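Local coordinates for protein probable zinc protease (Pseudomonas aeruginosa, PDB 4NNZ) that probably acts as a metallopeptidase of the M16 family, forming one subunit of the heterodimeric zinc protease PA0371-PA0372, at residues Tyr35-Ser40 / Glu182-Pro187; Pro220-Pro225 / Phe304-Ser309. All coordinates share one frame; numbering follows the deposited sequence.

Contact 1 is largely buried, with only Arg36 partly exposed among its touching residues; contact 2, centred about 13 Å away, is partly buried and reaches the surface at Ala222 and Lys224. Contact 1 joins the loop after interior strand 28-35 of the six-stranded sheet to the C-terminal end of helix 174-184 and the turn after it, through aromatic and aliphatic side chains without a hydrogen bond across it. Contact 2, between that sheet and the five-stranded one, relies on a backbone hydrogen bond and an arginine laid against proline. The two touch: Trp184 CH2 packs 3.4 Å from Pro220 CB, and Ser40 lies beside Arg306. Tyr41 joins them, meeting Trp184 edge-to-face and Arg306 as a cation-pi partner.

Contact 1: residues Tyr35-Ser40 / Glu182-Pro187; sequences YRIGSS and ESWYAP
Trp184, the last residue of helix 174-184, receives Ile37 on one face of its indole. CD1 of Ile37 stands 3.4 Å from the centroid of the Trp184 five-membered ring and only 4° off its normal, a CH-pi contact. A chi1 of -177° sets Ile37 CG1 anti to the backbone N and beside Trp184 CB, at 3.8 Å. Trp180 and Tyr41 meet the same indole edge-to-face. At Tyr185 the chain leaves the helix through an inverse gamma turn, and the phenol stacks face-to-face on Tyr35. The ring centroids are 4.0 Å apart, with the planes 28° from parallel; Tyr185 CD2 sits 3.5 Å from Tyr35 CZ, toward the rim of that ring. Ile37 CG2 approaches Tyr185 CE1 obliquely at 3.9 Å, so the two branches of isoleucine serve two aromatic partners. The Tyr185 hydroxyl is hydrogen-bonded to that of Tyr91. Next, Ala186 brings its backbone N to 4.1 Å from Tyr35 CE1. The arrangement closes the ends of antiparallel neighbours 28-35 and 190-196 in an M16 alpha/beta domain, just ahead of helix 49-56, whose HALEH sequence matches the HxxEH zinc motif of the family.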
ATOM      1  N   TYR A  35      19.395 -10.382  -7.235  1.00 35.34           N
ATOM      2  CA  TYR A  35      18.945  -9.164  -7.846  1.00 34.00           C
ATOM      3  C   TYR A  35      18.188  -8.380  -6.821  1.00 35.08           C
ATOM      4  O   TYR A  35      17.432  -8.927  -6.094  1.00 38.55           O
ATOM      5  CB  TYR A  35      18.001  -9.462  -8.974  1.00 34.45           C
ATOM      6  CG  TYR A  35      18.603 -10.009 -10.227  1.00 37.27           C
ATOM      7  CD1 TYR A  35      19.183  -9.191 -11.163  1.00 33.15           C
ATOM      8  CD2 TYR A  35      18.540 -11.346 -10.498  1.00 39.89           C
ATOM      9  CE1 TYR A  35      19.709  -9.702 -12.315  1.00 33.67           C
ATOM     10  CE2 TYR A  35      19.059 -11.861 -11.646  1.00 38.72           C
ATOM     11  CZ  TYR A  35      19.640 -11.033 -12.551  1.00 38.84           C
ATOM     12  OH  TYR A  35      20.144 -11.587 -13.675  1.00 39.73           O
ATOM     13  N   ARG A  36      18.391  -7.083  -6.757  1.00 37.42           N
ATOM     14  CA  ARG A  36      17.682  -6.279  -5.803  1.00 38.97           C
ATOM     15  C   ARG A  36      16.342  -5.810  -6.311  1.00 41.49           C
ATOM     16  O   ARG A  36      16.126  -4.656  -6.540  1.00 45.94           O
ATOM     17  CB  ARG A  36      18.533  -5.108  -5.407  1.00 39.75           C
ATOM     18  CG  ARG A  36      19.820  -5.487  -4.764  1.00 42.97           C
ATOM     19  CD  ARG A  36      20.687  -4.278  -4.604  1.00 46.64           C
ATOM     20  NE  ARG A  36      21.971  -4.480  -5.223  1.00 49.50           N
ATOM     21  CZ  ARG A  36      22.491  -3.675  -6.122  1.00 50.68           C
ATOM     22  NH1 ARG A  36      21.840  -2.611  -6.518  1.00 51.12           N
ATOM     23  NH2 ARG A  36      23.660  -3.938  -6.622  1.00 54.04           N
ATOM     24  N   ILE A  37      15.442  -6.731  -6.497  1.00 37.11           N
ATOM     25  CA  ILE A  37      14.122  -6.372  -6.841  1.00 37.48           C
ATOM     26  C   ILE A  37      13.217  -7.300  -6.061  1.00 40.05           C
ATOM     27  O   ILE A  37      13.590  -8.383  -5.745  1.00 39.60           O
ATOM     28  CB  ILE A  37      13.938  -6.392  -8.358  1.00 38.34           C
ATOM     29  CG1 ILE A  37      12.548  -5.933  -8.729  1.00 36.50           C
ATOM     30  CG2 ILE A  37      14.280  -7.734  -8.919  1.00 38.84           C
ATOM     31  CD1 ILE A  37      12.203  -4.596  -8.175  1.00 35.20           C
ATOM     32  N   GLY A  38      12.052  -6.833  -5.696  1.00 37.14           N
ATOM     33  CA  GLY A  38      11.252  -7.544  -4.757  1.00 38.30           C
ATOM     34  C   GLY A  38       9.870  -7.017  -4.850  1.00 35.48           C
ATOM     35  O   GLY A  38       9.641  -6.122  -5.599  1.00 37.07           O
ATOM     36  N   SER A  39       8.974  -7.564  -4.061  1.00 32.32           N
ATOM     37  CA  SER A  39       7.642  -7.065  -3.943  1.00 31.94           C
ATOM     38  C   SER A  39       7.491  -5.701  -3.313  1.00 32.10           C
ATOM     39  O   SER A  39       6.525  -5.069  -3.534  1.00 33.61           O
ATOM     40  CB  SER A  39       6.713  -8.088  -3.318  1.00 31.27           C
ATOM     41  OG  SER A  39       7.193  -8.551  -2.109  1.00 31.37           O
ATOM     42  N   SER A  40       8.435  -5.266  -2.516  1.00 31.47           N
ATOM     43  CA  SER A  40       8.358  -3.955  -1.918  1.00 32.53           C
ATOM     44  C   SER A  40       8.614  -2.842  -2.921  1.00 34.87           C
ATOM     45  O   SER A  40       8.352  -1.717  -2.658  1.00 38.69           O
ATOM     46  CB  SER A  40       9.211  -3.833  -0.669  1.00 31.94           C
ATOM     47  OG  SER A  40      10.554  -4.113  -0.896  1.00 31.83           O
ATOM     48  N   GLU A 182      13.328  -5.353 -17.901  1.00 43.85           N
ATOM     49  CA  GLU A 182      14.198  -4.335 -18.408  1.00 50.62           C
ATOM     50  C   GLU A 182      14.653  -3.404 -17.352  1.00 44.47           C
ATOM     51  O   GLU A 182      15.764  -2.958 -17.377  1.00 43.51           O
ATOM     52  CB  GLU A 182      13.450  -3.487 -19.414  1.00 55.86           C
ATOM     53  CG  GLU A 182      13.538  -3.981 -20.824  1.00 61.95           C
ATOM     54  CD  GLU A 182      12.469  -3.393 -21.702  1.00 69.36           C
ATOM     55  OE1 GLU A 182      11.531  -2.788 -21.187  1.00 71.74           O
ATOM     56  OE2 GLU A 182      12.573  -3.532 -22.920  1.00 68.68           O
ATOM     57  N   SER A 183      13.739  -3.011 -16.500  1.00 41.88           N
ATOM     58  CA  SER A 183      14.035  -2.057 -15.481  1.00 44.43           C
ATOM     59  C   SER A 183      14.981  -2.518 -14.428  1.00 46.62           C
ATOM     60  O   SER A 183      15.794  -1.775 -13.995  1.00 49.48           O
ATOM     61  CB  SER A 183      12.761  -1.564 -14.855  1.00 44.26           C
ATOM     62  OG  SER A 183      11.780  -1.470 -15.832  1.00 47.63           O
ATOM     63  N   TRP A 184      14.817  -3.734 -13.964  1.00 45.31           N
ATOM     64  CA  TRP A 184      15.458  -4.157 -12.746  1.00 39.55           C
ATOM     65  C   TRP A 184      16.474  -5.251 -12.836  1.00 41.35           C
ATOM     66  O   TRP A 184      17.283  -5.386 -11.963  1.00 45.11           O
ATOM     67  CB  TRP A 184      14.414  -4.580 -11.747  1.00 35.66           C
ATOM     68  CG  TRP A 184      13.485  -3.553 -11.361  1.00 35.05           C
ATOM     69  CD1 TRP A 184      12.199  -3.500 -11.671  1.00 35.41           C
ATOM     70  CD2 TRP A 184      13.740  -2.439 -10.528  1.00 32.55           C
ATOM     71  NE1 TRP A 184      11.624  -2.422 -11.115  1.00 33.76           N
ATOM     72  CE2 TRP A 184      12.564  -1.754 -10.399  1.00 30.88           C
ATOM     73  CE3 TRP A 184      14.860  -1.952  -9.888  1.00 36.28           C
ATOM     74  CZ2 TRP A 184      12.463  -0.629  -9.669  1.00 33.94           C
ATOM     75  CZ3 TRP A 184      14.752  -0.838  -9.174  1.00 34.73           C
ATOM     76  CH2 TRP A 184      13.579  -0.181  -9.071  1.00 35.44           C
ATOM     77  N   TYR A 185      16.402  -6.065 -13.859  1.00 43.89           N
ATOM     78  CA  TYR A 185      17.344  -7.138 -13.987  1.00 44.57           C
ATOM     79  C   TYR A 185      18.559  -6.633 -14.691  1.00 43.67           C
ATOM     80  O   TYR A 185      18.739  -6.847 -15.852  1.00 53.81           O
ATOM     81  CB  TYR A 185      16.719  -8.285 -14.740  1.00 47.67           C
ATOM     82  CG  TYR A 185      16.052  -9.278 -13.860  1.00 48.80           C
ATOM     83  CD1 TYR A 185      15.026  -8.916 -13.024  1.00 50.52           C
ATOM     84  CD2 TYR A 185      16.442 -10.577 -13.862  1.00 50.83           C
ATOM     85  CE1 TYR A 185      14.418  -9.828 -12.207  1.00 47.80           C
ATOM     86  CE2 TYR A 185      15.834 -11.488 -13.053  1.00 52.98           C
ATOM     87  CZ  TYR A 185      14.830 -11.103 -12.230  1.00 49.33           C
ATOM     88  OH  TYR A 185      14.254 -12.022 -11.444  1.00 48.43           O
ATOM     89  N   ALA A 186      19.376  -5.919 -13.976  1.00 41.46           N
ATOM     90  CA  ALA A 186      20.502  -5.309 -14.574  1.00 45.37           C
ATOM     91  C   ALA A 186      21.718  -5.543 -13.719  1.00 47.88           C
ATOM     92  O   ALA A 186      21.614  -5.701 -12.531  1.00 43.36           O
ATOM     93  CB  ALA A 186      20.251  -3.846 -14.749  1.00 43.64           C
ATOM     94  N   PRO A 187      22.894  -5.476 -14.324  1.00 43.29           N
ATOM     95  CA  PRO A 187      24.148  -5.818 -13.675  1.00 40.73           C
ATOM     96  C   PRO A 187      24.411  -4.949 -12.500  1.00 41.54           C
ATOM     97  O   PRO A 187      24.931  -5.399 -11.529  1.00 44.26           O
ATOM     98  CB  PRO A 187      25.164  -5.542 -14.751  1.00 45.19           C
ATOM     99  CG  PRO A 187      24.403  -5.538 -16.028  1.00 47.49           C
ATOM    100  CD  PRO A 187      22.970  -5.763 -15.747  1.00 43.01           C
TER

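Contact 2: residues Pro220-Pro225 / Phe304-Ser309; sequences PPARKP and FNRGDS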
ATOM      1  N   PRO A 220      15.397   2.474 -11.947  1.00 43.15           N
ATOM      2  CA  PRO A 220      14.378   3.299 -11.345  1.00 44.59           C
ATOM      3  C   PRO A 220      14.789   3.657  -9.956  1.00 48.39           C
ATOM      4  O   PRO A 220      15.736   3.114  -9.453  1.00 43.20           O
ATOM      5  CB  PRO A 220      13.186   2.393 -11.324  1.00 44.99           C
ATOM      6  CG  PRO A 220      13.383   1.534 -12.484  1.00 43.89           C
ATOM      7  CD  PRO A 220      14.827   1.255 -12.510  1.00 42.48           C
ATOM      8  N   PRO A 221      14.154   4.631  -9.368  1.00 56.45           N
ATOM      9  CA  PRO A 221      14.500   5.019  -8.017  1.00 55.31           C
ATOM     10  C   PRO A 221      14.074   3.952  -7.061  1.00 53.71           C
ATOM     11  O   PRO A 221      13.033   3.382  -7.217  1.00 53.65           O
ATOM     12  CB  PRO A 221      13.692   6.274  -7.797  1.00 58.21           C
ATOM     13  CG  PRO A 221      12.877   6.463  -9.010  1.00 59.32           C
ATOM     14  CD  PRO A 221      12.919   5.250  -9.825  1.00 56.00           C
ATOM     15  N   ALA A 222      14.909   3.664  -6.089  1.00 57.89           N
ATOM     16  CA  ALA A 222      14.566   2.687  -5.096  1.00 55.84           C
ATOM     17  C   ALA A 222      14.661   3.257  -3.708  1.00 52.00           C
ATOM     18  O   ALA A 222      15.690   3.702  -3.307  1.00 50.51           O
ATOM     19  CB  ALA A 222      15.488   1.500  -5.230  1.00 54.42           C
ATOM     20  N   ARG A 223      13.578   3.198  -2.970  1.00 51.54           N
ATOM     21  CA  ARG A 223      13.549   3.726  -1.639  1.00 49.56           C
ATOM     22  C   ARG A 223      13.361   2.676  -0.574  1.00 46.11           C
ATOM     23  O   ARG A 223      12.575   1.807  -0.730  1.00 47.54           O
ATOM     24  CB  ARG A 223      12.437   4.748  -1.555  1.00 52.32           C
ATOM     25  CG  ARG A 223      12.455   5.775  -2.653  1.00 48.72           C
ATOM     26  CD  ARG A 223      13.118   7.036  -2.183  1.00 46.27           C
ATOM     27  NE  ARG A 223      12.975   8.117  -3.127  1.00 45.84           N
ATOM     28  CZ  ARG A 223      13.856   8.375  -4.068  1.00 47.62           C
ATOM     29  NH1 ARG A 223      14.908   7.619  -4.176  1.00 51.85           N
ATOM     30  NH2 ARG A 223      13.690   9.370  -4.893  1.00 45.29           N
ATOM     31  N   LYS A 224      14.063   2.788   0.535  1.00 47.29           N
ATOM     32  CA  LYS A 224      13.973   1.811   1.595  1.00 44.30           C
ATOM     33  C   LYS A 224      12.555   1.831   2.026  1.00 47.15           C
ATOM     34  O   LYS A 224      11.994   2.888   2.085  1.00 48.32           O
ATOM     35  CB  LYS A 224      14.770   2.276   2.796  1.00 46.43           C
ATOM     36  CG  LYS A 224      16.212   1.862   2.852  1.00 51.23           C
ATOM     37  CD  LYS A 224      16.860   2.383   4.108  1.00 50.41           C
ATOM     38  CE  LYS A 224      18.267   2.863   3.860  1.00 52.86           C
ATOM     39  NZ  LYS A 224      19.243   2.140   4.694  1.00 53.73           N
ATOM     40  N   PRO A 225      11.977   0.706   2.404  1.00 46.13           N
ATOM     41  CA  PRO A 225      10.598   0.703   2.844  1.00 45.71           C
ATOM     42  C   PRO A 225      10.468   1.048   4.303  1.00 45.54           C
ATOM     43  O   PRO A 225      10.412   0.195   5.135  1.00 46.18           O
ATOM     44  CB  PRO A 225      10.162  -0.727   2.609  1.00 49.12           C
ATOM     45  CG  PRO A 225      11.197  -1.340   1.793  1.00 47.18           C
ATOM     46  CD  PRO A 225      12.443  -0.648   2.135  1.00 47.77           C
ATOM     47  N   PHE A 304      17.318  -8.184   9.353  1.00 39.46           N
ATOM     48  CA  PHE A 304      18.100  -7.893   8.173  1.00 40.68           C
ATOM     49  C   PHE A 304      17.322  -7.430   6.960  1.00 40.51           C
ATOM     50  O   PHE A 304      17.557  -7.864   5.884  1.00 38.41           O
ATOM     51  CB  PHE A 304      19.018  -9.045   7.827  1.00 38.99           C
ATOM     52  CG  PHE A 304      19.898  -9.436   8.936  1.00 42.32           C
ATOM     53  CD1 PHE A 304      21.029  -8.746   9.186  1.00 41.14           C
ATOM     54  CD2 PHE A 304      19.564 -10.460   9.753  1.00 45.60           C
ATOM     55  CE1 PHE A 304      21.838  -9.081  10.212  1.00 40.49           C
ATOM     56  CE2 PHE A 304      20.359 -10.802  10.789  1.00 44.22           C
ATOM     57  CZ  PHE A 304      21.503 -10.110  11.019  1.00 42.81           C
ATOM     58  N   ASN A 305      16.370  -6.553   7.182  1.00 42.72           N
ATOM     59  CA  ASN A 305      15.618  -5.911   6.119  1.00 43.01           C
ATOM     60  C   ASN A 305      16.257  -4.700   5.475  1.00 37.43           C
ATOM     61  O   ASN A 305      17.036  -4.006   6.045  1.00 34.72           O
ATOM     62  CB  ASN A 305      14.221  -5.542   6.597  1.00 45.50           C
ATOM     63  CG  ASN A 305      13.299  -6.714   6.664  1.00 44.38           C
ATOM     64  OD1 ASN A 305      13.295  -7.563   5.798  1.00 50.61           O
ATOM     65  ND2 ASN A 305      12.503  -6.755   7.680  1.00 41.89           N
ATOM     66  N   ARG A 306      15.839  -4.446   4.268  1.00 36.79           N
ATOM     67  CA  ARG A 306      16.210  -3.294   3.524  1.00 35.52           C
ATOM     68  C   ARG A 306      15.741  -2.077   4.251  1.00 37.02           C
ATOM     69  O   ARG A 306      16.406  -1.089   4.310  1.00 37.00           O
ATOM     70  CB  ARG A 306      15.427  -3.364   2.256  1.00 35.25           C
ATOM     71  CG  ARG A 306      16.036  -2.819   1.020  1.00 35.70           C
ATOM     72  CD  ARG A 306      15.033  -3.054  -0.072  1.00 37.85           C
ATOM     73  NE  ARG A 306      14.931  -1.918  -0.929  1.00 43.85           N
ATOM     74  CZ  ARG A 306      13.818  -1.420  -1.418  1.00 42.31           C
ATOM     75  NH1 ARG A 306      12.654  -1.930  -1.149  1.00 40.00           N
ATOM     76  NH2 ARG A 306      13.898  -0.381  -2.191  1.00 49.47           N
ATOM     77  N   GLY A 307      14.536  -2.155   4.752  1.00 34.73           N
ATOM     78  CA  GLY A 307      13.936  -1.114   5.521  1.00 37.72           C
ATOM     79  C   GLY A 307      13.563  -1.609   6.888  1.00 38.80           C
ATOM     80  O   GLY A 307      14.235  -2.388   7.463  1.00 38.84           O
ATOM     81  N   ASP A 308      12.413  -1.182   7.348  1.00 38.80           N
ATOM     82  CA  ASP A 308      11.876  -1.498   8.645  1.00 42.93           C
ATOM     83  C   ASP A 308      11.326  -2.895   8.769  1.00 40.32           C
ATOM     84  O   ASP A 308      11.255  -3.603   7.824  1.00 39.89           O
ATOM     85  CB  ASP A 308      10.792  -0.511   8.997  1.00 45.24           C
ATOM     86  CG  ASP A 308      11.331   0.803   9.373  1.00 47.25           C
ATOM     87  OD1 ASP A 308      12.474   0.870   9.809  1.00 45.44           O
ATOM     88  OD2 ASP A 308      10.615   1.780   9.240  1.00 50.54           O
ATOM     89  N   SER A 309      10.921  -3.258   9.963  1.00 36.13           N
ATOM     90  CA  SER A 309      10.606  -4.611  10.278  1.00 35.23           C
ATOM     91  C   SER A 309       9.527  -4.759  11.320  1.00 34.07           C
ATOM     92  O   SER A 309       8.982  -3.817  11.787  1.00 30.84           O
ATOM     93  CB  SER A 309      11.857  -5.354  10.697  1.00 36.35           C
ATOM     94  OG  SER A 309      11.594  -6.717  10.796  1.00 34.91           O
TER
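Arg306 and Gly307 press against Pro225 where the loop linking the two alpha/beta halves of the M16 fold meets the turn of the beta hairpin formed by strands 294-301 and 309-317. This is the tight, buried part. The CA atoms of Pro225 and Gly307 are 4.6 Å apart, a close approach made with no side chain on the glycine. One face of the Arg306 guanidinium receives Pro225 CD and the backbone N of Lys224. The arginine chain bends at chi3 (138°), and its NH1 comes closest to the proline, 3.3 Å from Pro225 CG. Tyr41 also makes a cation-pi contact with Arg306. On the solvent side, exposed Ala222 and Lys224 bury little, 14 and 34 Å². Ala222 CB lies 3.9 Å from Arg306 NH2; Lys224 CG makes a local touch with Arg306 O at 3.3 Å, and its NZ bonds to Gly257 O. Facing the second subunit, Arg223 points its CB away from residues 304-309, and its NH2 forms a salt bridge with Asp176 of that subunit. Asp308 is held by Ser258 and the backbone N of Glu227, and its own backbone N bonds to Pro225 O at 3.3 Å, nearly straight at 164°, with the donor 41° out of the carbonyl plane.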